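Local coordinates for protein CS6 fimbrial subunit B, CS6 fimbrial subunit A (Escherichia coli, PDB 4B9G) that represents the CssB pilin of CS6 fimbriae, here completed by a fused CssA donor strand, and probably serves in attaching enterotoxigenic bacteria to host cells, at residues 32-40 against 110-118; 127-138 against 150-161. One frame throughout, in Å; residues are numbered along the deposited sequence.

Contact 1: 32-40 against 110-118; sequences PKLNSQLYT and TFSAIYTGG
Lys33 O lies against Tyr115 CD2 and is gripped by two donors of Ser36. Ser36 N closes the type II turn from Lys33 to Ser36 with a 2.9 Å bond to Lys33 O. Ser36 OG adds a 2.8 Å bond to the same Lys33 O, from the same side and above the carbonyl plane. Tyr115 has CG anti to its backbone N (chi1 -179°), which sends the ring against the turn at Pro32-Leu34. Pro32 CB covers one ring face, 4.1 Å from Tyr115 CG. The backbone N of Gly117 lies over the opposite face, toward the rim. Leu34 crosses the ring obliquely with CD1, and Leu38 CD1 meets the ring edge. Antiparallel backbone bonds then pair strands 37-44 and 108-119 in the sheet of the CssB pilin. Strand 37-44 also pairs with 21-28, and 108-119 with 79-88. Asn35 N donates to Tyr115 O and Tyr115 N to Ser36 O, and the shortest of these bonds is Leu38 N to Ala113 O at 2.8 Å. Beyond a corner at Leu38, Tyr39 O takes a straight bond from Ala113 N (177°). Tyr39 CG sits between the backbone N and the carbonyl carbon (chi1 66°), turning the ring flat over Ala113. Ala113 CB lies 3.5 Å from Tyr39 CE2, nearly over the ring centre, in a CH-pi contact. Main-chain bonds thus set the pairing. CH-pi and apolar contacts seat the ring faces, while hydroxyl bonds to Tyr82 and Tyr125 hold the far ends of Tyr39 and Tyr115.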
loop_
_atom_site.group_PDB
_atom_site.type_symbol
_atom_site.label_atom_id
_atom_site.label_comp_id
_atom_site.label_asym_id
_atom_site.label_seq_id
_atom_site.Cartn_x
_atom_site.Cartn_y
_atom_site.Cartn_z
ATOM N N PRO A 32 -9.343 -0.323 14.430
ATOM C CA PRO A 32 -9.124 0.878 13.615
ATOM C C PRO A 32 -10.433 1.571 13.270
ATOM O O PRO A 32 -11.466 0.919 13.129
ATOM C CB PRO A 32 -8.462 0.345 12.340
ATOM C CG PRO A 32 -7.973 -0.988 12.674
ATOM C CD PRO A 32 -8.787 -1.531 13.802
ATOM N N LYS A 33 -10.397 2.860 13.168
ATOM C CA LYS A 33 -11.490 3.716 12.723
ATOM C C LYS A 33 -11.424 4.105 11.248
ATOM O O LYS A 33 -10.355 4.062 10.657
ATOM C CB LYS A 33 -11.554 4.891 13.657
ATOM C CG LYS A 33 -11.776 4.466 15.074
ATOM C CD LYS A 33 -12.367 5.432 15.918
ATOM C CE LYS A 33 -11.457 5.915 17.039
ATOM N NZ LYS A 33 -11.529 5.003 18.240
ATOM N N LEU A 34 -12.574 4.428 10.643
ATOM C CA LEU A 34 -12.560 4.894 9.275
ATOM C C LEU A 34 -11.493 5.964 9.143
ATOM O O LEU A 34 -11.367 6.856 9.991
ATOM C CB LEU A 34 -13.928 5.454 8.884
ATOM C CG LEU A 34 -14.753 4.628 7.898
ATOM C CD1 LEU A 34 -14.716 3.150 8.235
ATOM C CD2 LEU A 34 -16.185 5.139 7.867
ATOM N N ASN A 35 -10.704 5.826 8.087
ATOM C CA ASN A 35 -9.670 6.782 7.723
ATOM C C ASN A 35 -8.380 6.646 8.530
ATOM O O ASN A 35 -7.437 7.401 8.303
ATOM C CB ASN A 35 -10.203 8.225 7.823
ATOM C CG ASN A 35 -9.612 9.155 6.775
ATOM O OD1 ASN A 35 -9.389 8.752 5.632
ATOM N ND2 ASN A 35 -9.359 10.408 7.158
ATOM N N SER A 36 -8.257 5.703 9.427
ATOM C CA SER A 36 -7.067 5.390 10.180
ATOM C C SER A 36 -5.984 4.806 9.311
ATOM O O SER A 36 -6.272 4.086 8.362
ATOM C CB SER A 36 -7.308 4.480 11.366
ATOM O OG SER A 36 -8.237 4.929 12.256
ATOM N N GLN A 37 -4.741 5.136 9.654
ATOM C CA GLN A 37 -3.613 4.586 8.945
ATOM C C GLN A 37 -3.245 3.225 9.514
ATOM O O GLN A 37 -2.972 3.073 10.710
ATOM C CB GLN A 37 -2.400 5.516 9.047
ATOM C CG GLN A 37 -2.596 6.868 8.412
ATOM C CD GLN A 37 -1.439 7.787 8.717
ATOM O OE1 GLN A 37 -0.318 7.545 8.297
ATOM N NE2 GLN A 37 -1.698 8.827 9.483
ATOM N N LEU A 38 -3.199 2.205 8.655
ATOM C CA LEU A 38 -2.868 0.839 9.067
ATOM C C LEU A 38 -1.366 0.555 8.980
ATOM O O LEU A 38 -0.829 -0.208 9.800
ATOM C CB LEU A 38 -3.642 -0.157 8.234
ATOM C CG LEU A 38 -5.165 -0.008 8.283
ATOM C CD1 LEU A 38 -5.836 -1.081 7.409
ATOM C CD2 LEU A 38 -5.705 -0.041 9.712
ATOM N N TYR A 39 -0.714 1.129 7.979
ATOM C CA TYR A 39 0.731 1.080 7.810
ATOM C C TYR A 39 1.116 2.244 6.905
ATOM O O TYR A 39 0.251 2.827 6.235
ATOM C CB TYR A 39 1.219 -0.277 7.277
ATOM C CG TYR A 39 0.813 -0.661 5.870
ATOM C CD1 TYR A 39 1.519 -0.203 4.771
ATOM C CD2 TYR A 39 -0.258 -1.513 5.641
ATOM C CE1 TYR A 39 1.186 -0.603 3.475
ATOM C CE2 TYR A 39 -0.611 -1.916 4.352
ATOM C CZ TYR A 39 0.126 -1.469 3.269
ATOM O OH TYR A 39 -0.152 -1.854 1.978
ATOM N N THR A 40 2.400 2.564 6.877
ATOM C CA THR A 40 2.901 3.576 5.948
ATOM C C THR A 40 4.052 2.963 5.137
ATOM O O THR A 40 4.607 1.891 5.477
ATOM C CB THR A 40 3.274 4.818 6.671
ATOM O OG1 THR A 40 2.193 5.533 7.253
ATOM C CG2 THR A 40 4.397 4.674 7.470
ATOM N N THR A 110 6.155 9.205 0.309
ATOM C CA THR A 110 5.513 8.483 1.388
ATOM C C THR A 110 4.067 8.215 1.028
ATOM O O THR A 110 3.431 9.001 0.320
ATOM C CB THR A 110 5.592 9.212 2.738
ATOM O OG1 THR A 110 4.868 10.435 2.659
ATOM C CG2 THR A 110 7.051 9.460 3.151
ATOM N N PHE A 111 3.563 7.086 1.513
ATOM C CA PHE A 111 2.197 6.645 1.276
ATOM C C PHE A 111 1.645 6.070 2.575
ATOM O O PHE A 111 2.414 5.639 3.456
ATOM C CB PHE A 111 2.128 5.562 0.184
ATOM C CG PHE A 111 2.739 5.966 -1.144
ATOM C CD1 PHE A 111 4.110 5.877 -1.356
ATOM C CD2 PHE A 111 1.930 6.403 -2.198
ATOM C CE1 PHE A 111 4.660 6.231 -2.561
ATOM C CE2 PHE A 111 2.483 6.760 -3.423
ATOM C CZ PHE A 111 3.844 6.667 -3.611
ATOM N N SER A 112 0.362 6.009 2.756
ATOM C CA SER A 112 -0.378 5.489 3.829
ATOM C C SER A 112 -1.464 4.505 3.356
ATOM O O SER A 112 -2.132 4.762 2.352
ATOM C CB SER A 112 -0.926 6.593 4.720
ATOM O OG SER A 112 -1.692 7.343 3.944
ATOM N N ALA A 113 -1.647 3.416 4.097
ATOM C CA ALA A 113 -2.772 2.497 3.932
ATOM C C ALA A 113 -3.914 2.972 4.812
ATOM O O ALA A 113 -3.762 3.032 6.040
ATOM C CB ALA A 113 -2.341 1.082 4.340
ATOM N N ILE A 114 -5.032 3.325 4.193
ATOM C CA ILE A 114 -6.150 3.981 4.867
ATOM C C ILE A 114 -7.344 3.027 5.003
ATOM O O ILE A 114 -7.874 2.538 4.001
ATOM C CB ILE A 114 -6.594 5.241 4.089
ATOM C CG1 ILE A 114 -5.404 6.193 3.887
ATOM C CG2 ILE A 114 -7.758 5.922 4.793
ATOM C CD1 ILE A 114 -4.730 6.607 5.163
ATOM N N TYR A 115 -7.747 2.765 6.244
ATOM C CA TYR A 115 -8.843 1.848 6.553
ATOM C C TYR A 115 -10.173 2.361 6.019
ATOM O O TYR A 115 -10.548 3.527 6.249
ATOM C CB TYR A 115 -8.915 1.681 8.072
ATOM C CG TYR A 115 -9.986 0.736 8.542
ATOM C CD1 TYR A 115 -9.783 -0.646 8.568
ATOM C CD2 TYR A 115 -11.224 1.212 8.963
ATOM C CE1 TYR A 115 -10.769 -1.517 8.994
ATOM C CE2 TYR A 115 -12.227 0.334 9.408
ATOM C CZ TYR A 115 -11.983 -1.032 9.428
ATOM O OH TYR A 115 -12.973 -1.892 9.830
ATOM N N THR A 116 -10.908 1.472 5.354
ATOM C CA THR A 116 -12.209 1.823 4.785
ATOM C C THR A 116 -13.364 0.947 5.250
ATOM O O THR A 116 -14.504 1.195 4.868
ATOM C CB THR A 116 -12.209 1.724 3.259
ATOM O OG1 THR A 116 -11.934 0.374 2.865
ATOM C CG2 THR A 116 -11.215 2.617 2.678
ATOM N N GLY A 117 -13.083 -0.081 6.043
ATOM C CA GLY A 117 -14.113 -1.018 6.485
ATOM C C GLY A 117 -13.544 -2.419 6.567
ATOM O O GLY A 117 -12.338 -2.585 6.474
ATOM N N GLY A 118 -14.384 -3.433 6.723
ATOM C CA GLY A 118 -13.868 -4.782 6.799
ATOM C C GLY A 118 -14.922 -5.784 7.186
ATOM O O GLY A 118 -16.110 -5.492 7.197
#

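Contact 2: 127-138 against 150-161; sequences SGTYAGHLTVSF and ATKNFPVSTTIS
Val136 and Phe154 cross at an angle on the inner side of this strand pair, with Val136 CG2 4.0 Å from Phe154 CD2. Lys152 CG lies over the centre of the Phe154 ring, so the aliphatic part of the lysine covers that face. Further along, Leu134 CB meets Val156 CG1 at 3.8 Å. Val156 CG2 turns the other way and packs on Gly132, 3.5 Å from Gly132 O. Tyr130 slants across Ile160, touching its CD1 with CE1, and its CB lies against Thr158 CG2. The Tyr130 hydroxyl bonds to Ser126 and Asn72.

The outer side is more polar. Thr135 and Asn153 lie side by side and point the same way. Thr135 OG1, beside its backbone N (chi1 -60°), donates a 2.8 Å bond to Asn153 OD1 from above the amide carbonyl plane. Ser137 OG and Thr151 OG1 are hydrogen-bonded at 2.7 Å. The His133 ring edge faces Asn153 O, and His133 NE2 comes 4.0 Å from Pro155 CG.

Paired antiparallel backbone bonds run from Gly128 with Ile160 to Phe138 with Ala150, the last pair having one weak bond. Residues 127-138 belong to CssB and 150-161 to the fused CssA donor strand, so the hairpin is engineered. At the chain end Ser127 OG donates a 2.6 Å bond to Ser161 O, part of the C-terminal carboxylate; this bond belongs to the fusion. The pairing is consistent with donor-strand complementation of an incomplete Ig-like pilin. The donor strand runs between strands 128-142 and 21-28, parallel to the latter. Val136 and Phe138 also pack on helix 17-20, and Leu134 and Val156 on strand 37-44.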
loop_
_atom_site.group_PDB
_atom_site.type_symbol
_atom_site.label_atom_id
_atom_site.label_comp_id
_atom_site.label_asym_id
_atom_site.label_seq_id
_atom_site.Cartn_x
_atom_site.Cartn_y
_atom_site.Cartn_z
ATOM N N SER A 127 -7.779 -9.480 18.784
ATOM C CA SER A 127 -6.366 -9.163 18.933
ATOM C C SER A 127 -5.522 -10.037 18.005
ATOM O O SER A 127 -5.767 -11.240 17.911
ATOM C CB SER A 127 -5.914 -9.419 20.372
ATOM O OG SER A 127 -6.552 -8.572 21.308
ATOM N N GLY A 128 -4.492 -9.460 17.382
ATOM C CA GLY A 128 -3.572 -10.218 16.553
ATOM C C GLY A 128 -3.013 -9.379 15.418
ATOM O O GLY A 128 -3.241 -8.159 15.330
ATOM N N THR A 129 -2.254 -10.048 14.558
ATOM C CA THR A 129 -1.676 -9.425 13.378
ATOM C C THR A 129 -2.580 -9.623 12.165
ATOM O O THR A 129 -3.097 -10.727 11.949
ATOM C CB THR A 129 -0.293 -10.028 13.105
ATOM O OG1 THR A 129 0.545 -9.774 14.236
ATOM C CG2 THR A 129 0.340 -9.449 11.858
ATOM N N TYR A 130 -2.715 -8.559 11.373
ATOM C CA TYR A 130 -3.499 -8.533 10.143
ATOM C C TYR A 130 -2.499 -8.253 9.020
ATOM O O TYR A 130 -1.847 -7.209 9.043
ATOM C CB TYR A 130 -4.597 -7.436 10.236
ATOM C CG TYR A 130 -5.652 -7.793 11.251
ATOM C CD1 TYR A 130 -5.396 -7.697 12.618
ATOM C CD2 TYR A 130 -6.910 -8.222 10.844
ATOM C CE1 TYR A 130 -6.343 -8.077 13.550
ATOM C CE2 TYR A 130 -7.872 -8.595 11.778
ATOM C CZ TYR A 130 -7.592 -8.535 13.125
ATOM O OH TYR A 130 -8.562 -8.961 14.005
ATOM N N ALA A 131 -2.352 -9.186 8.083
ATOM C CA ALA A 131 -1.248 -9.144 7.127
ATOM C C ALA A 131 -1.722 -9.254 5.687
ATOM O O ALA A 131 -2.805 -9.750 5.388
ATOM C CB ALA A 131 -0.263 -10.269 7.422
ATOM N N GLY A 132 -0.864 -8.817 4.789
ATOM C CA GLY A 132 -1.095 -8.932 3.357
ATOM C C GLY A 132 0.177 -8.602 2.605
ATOM O O GLY A 132 1.273 -8.644 3.186
ATOM N N HIS A 133 0.028 -8.237 1.329
ATOM C CA HIS A 133 1.154 -7.840 0.497
ATOM C C HIS A 133 0.794 -6.603 -0.294
ATOM O O HIS A 133 -0.373 -6.377 -0.614
ATOM C CB HIS A 133 1.553 -8.947 -0.472
ATOM C CG HIS A 133 2.196 -10.117 0.204
ATOM N ND1 HIS A 133 1.458 -11.105 0.816
ATOM C CD2 HIS A 133 3.494 -10.451 0.390
ATOM C CE1 HIS A 133 2.272 -11.998 1.347
ATOM N NE2 HIS A 133 3.515 -11.636 1.091
ATOM N N LEU A 134 1.829 -5.824 -0.605
ATOM C CA LEU A 134 1.707 -4.593 -1.369
ATOM C C LEU A 134 2.631 -4.709 -2.579
ATOM O O LEU A 134 3.828 -4.924 -2.418
ATOM C CB LEU A 134 2.157 -3.412 -0.513
ATOM C CG LEU A 134 2.146 -2.061 -1.210
ATOM C CD1 LEU A 134 0.725 -1.556 -1.491
ATOM C CD2 LEU A 134 2.921 -1.068 -0.382
ATOM N N THR A 135 2.082 -4.558 -3.780
ATOM C CA THR A 135 2.876 -4.548 -5.000
ATOM C C THR A 135 3.429 -3.145 -5.228
ATOM O O THR A 135 2.683 -2.166 -5.287
ATOM C CB THR A 135 2.044 -4.923 -6.225
ATOM O OG1 THR A 135 1.499 -6.243 -6.050
ATOM C CG2 THR A 135 2.880 -4.831 -7.500
ATOM N N VAL A 136 4.757 -3.057 -5.363
ATOM C CA VAL A 136 5.414 -1.845 -5.835
ATOM C C VAL A 136 6.191 -2.220 -7.087
ATOM O O VAL A 136 6.908 -3.227 -7.116
ATOM C CB VAL A 136 6.367 -1.232 -4.782
ATOM C CG1 VAL A 136 7.015 0.047 -5.310
ATOM C CG2 VAL A 136 5.644 -0.980 -3.456
ATOM N N SER A 137 6.013 -1.430 -8.141
ATOM C CA SER A 137 6.718 -1.638 -9.398
ATOM C C SER A 137 7.359 -0.329 -9.850
ATOM O O SER A 137 6.790 0.750 -9.679
ATOM C CB SER A 137 5.783 -2.149 -10.494
ATOM O OG SER A 137 5.116 -3.322 -10.056
ATOM N N PHE A 138 8.562 -0.455 -10.417
ATOM C CA PHE A 138 9.330 0.654 -10.964
ATOM C C PHE A 138 9.404 0.505 -12.490
ATOM O O PHE A 138 9.570 -0.607 -13.003
ATOM C CB PHE A 138 10.761 0.645 -10.420
ATOM C CG PHE A 138 10.901 1.019 -8.953
ATOM C CD1 PHE A 138 9.881 1.608 -8.223
ATOM C CD2 PHE A 138 12.114 0.815 -8.322
ATOM C CE1 PHE A 138 10.077 1.981 -6.886
ATOM C CE2 PHE A 138 12.319 1.199 -7.010
ATOM C CZ PHE A 138 11.300 1.784 -6.292
ATOM N N ALA A 150 11.454 -3.289 -12.386
ATOM C CA ALA A 150 11.541 -4.031 -11.133
ATOM C C ALA A 150 10.155 -4.092 -10.513
ATOM O O ALA A 150 9.349 -3.170 -10.665
ATOM C CB ALA A 150 12.536 -3.370 -10.175
ATOM N N THR A 151 9.868 -5.176 -9.796
ATOM C CA THR A 151 8.630 -5.284 -9.036
ATOM C C THR A 151 8.838 -6.194 -7.833
ATOM O O THR A 151 9.676 -7.105 -7.873
ATOM C CB THR A 151 7.446 -5.772 -9.934
ATOM O OG1 THR A 151 6.215 -5.666 -9.207
ATOM C CG2 THR A 151 7.636 -7.191 -10.404
ATOM N N LYS A 152 8.146 -6.003 -6.765
ATOM C CA LYS A 152 8.179 -6.756 -5.546
ATOM C C LYS A 152 6.830 -6.660 -4.839
ATOM O O LYS A 152 6.214 -5.596 -4.794
ATOM C CB LYS A 152 9.283 -6.287 -4.620
ATOM C CG LYS A 152 9.454 -6.875 -3.255
ATOM C CD LYS A 152 10.000 -8.189 -3.157
ATOM C CE LYS A 152 10.531 -8.618 -1.801
ATOM N NZ LYS A 152 9.559 -8.407 -0.911
ATOM N N ASN A 153 6.378 -7.798 -4.330
ATOM C CA ASN A 153 5.248 -7.851 -3.426
ATOM C C ASN A 153 5.760 -7.844 -1.979
ATOM O O ASN A 153 6.211 -8.863 -1.475
ATOM C CB ASN A 153 4.366 -9.069 -3.703
ATOM C CG ASN A 153 3.700 -9.012 -5.072
ATOM O OD1 ASN A 153 3.626 -7.958 -5.694
ATOM N ND2 ASN A 153 3.226 -10.161 -5.549
ATOM N N PHE A 154 5.735 -6.682 -1.339
ATOM C CA PHE A 154 6.252 -6.525 0.020
ATOM C C PHE A 154 5.245 -7.016 1.056
ATOM O O PHE A 154 4.083 -6.591 1.038
ATOM C CB PHE A 154 6.548 -5.047 0.318
ATOM C CG PHE A 154 7.754 -4.503 -0.389
ATOM C CD1 PHE A 154 9.024 -4.579 0.181
ATOM C CD2 PHE A 154 7.618 -3.885 -1.616
ATOM C CE1 PHE A 154 10.128 -4.059 -0.475
ATOM C CE2 PHE A 154 8.737 -3.377 -2.281
ATOM C CZ PHE A 154 9.984 -3.455 -1.706
ATOM N N PRO A 155 5.687 -7.837 2.024
ATOM C CA PRO A 155 4.803 -8.117 3.169
ATOM C C PRO A 155 4.500 -6.854 3.970
ATOM O O PRO A 155 5.415 -6.068 4.251
ATOM C CB PRO A 155 5.605 -9.134 3.990
ATOM C CG PRO A 155 6.545 -9.775 3.001
ATOM C CD PRO A 155 6.919 -8.646 2.067
ATOM N N VAL A 156 3.223 -6.691 4.324
ATOM C CA VAL A 156 2.743 -5.551 5.088
ATOM C C VAL A 156 1.829 -6.058 6.211
ATOM O O VAL A 156 1.246 -7.143 6.096
ATOM C CB VAL A 156 1.994 -4.537 4.165
ATOM C CG1 VAL A 156 2.921 -3.973 3.119
ATOM C CG2 VAL A 156 0.773 -5.159 3.524
ATOM N N SER A 157 1.680 -5.258 7.265
ATOM C CA SER A 157 0.831 -5.645 8.389
ATOM C C SER A 157 0.398 -4.452 9.212
ATOM O O SER A 157 0.971 -3.355 9.121
ATOM C CB SER A 157 1.550 -6.645 9.312
ATOM O OG SER A 157 2.618 -6.034 10.009
ATOM N N THR A 158 -0.624 -4.713 10.019
ATOM C CA THR A 158 -1.026 -3.877 11.136
ATOM C C THR A 158 -1.324 -4.851 12.288
ATOM O O THR A 158 -1.466 -6.064 12.076
ATOM C CB THR A 158 -2.257 -3.007 10.764
ATOM O OG1 THR A 158 -2.558 -2.057 11.792
ATOM C CG2 THR A 158 -3.494 -3.841 10.535
ATOM N N THR A 159 -1.417 -4.330 13.505
ATOM C CA THR A 159 -1.702 -5.177 14.655
ATOM C C THR A 159 -2.756 -4.518 15.549
ATOM O O THR A 159 -2.891 -3.275 15.616
ATOM C CB THR A 159 -0.456 -5.425 15.440
ATOM O OG1 THR A 159 0.548 -6.197 14.785
ATOM C CG2 THR A 159 -0.080 -4.375 16.280
ATOM N N ILE A 160 -3.509 -5.365 16.245
ATOM C CA ILE A 160 -4.326 -4.948 17.377
ATOM C C ILE A 160 -3.769 -5.710 18.576
ATOM O O ILE A 160 -3.660 -6.951 18.533
ATOM C CB ILE A 160 -5.812 -5.287 17.182
ATOM C CG1 ILE A 160 -6.360 -4.553 15.952
ATOM C CG2 ILE A 160 -6.613 -4.938 18.437
ATOM C CD1 ILE A 160 -7.788 -4.942 15.622
ATOM N N SER A 161 -3.407 -5.002 19.638
ATOM C CA SER A 161 -2.780 -5.655 20.779
ATOM C C SER A 161 -3.715 -6.626 21.499
ATOM O O SER A 161 -4.950 -6.468 21.417
ATOM C CB SER A 161 -2.280 -4.629 21.767
ATOM O OG SER A 161 -3.336 -3.813 22.197
ATOM O OXT SER A 161 -3.197 -7.565 22.158
#

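How the contacts relate
From the N terminus, the chain passes strand 21-28 and enters contact 1 at 32-40. Contact 1 closes a loop of 69 residues when strand 108-119 returns beside strand 37-44. The next strand, 128-142, opens contact 2. A short engineered connection then leads to strand 145-160, nearly all of it CssA, which closes contact 2 at the C terminus. The two closures are in series, neither nested nor crossed. Their centres are 12 Å apart, and they meet mainly at Tyr39, which packs on Leu134, Val156 and Ser157. Leu38 O and Thr158 OG1 add a weak hydrogen bond. Strand 21-28 pairs with both 37-44 and 145-160, bridging the CssB pairing of contact 1 and the donor strand of contact 2.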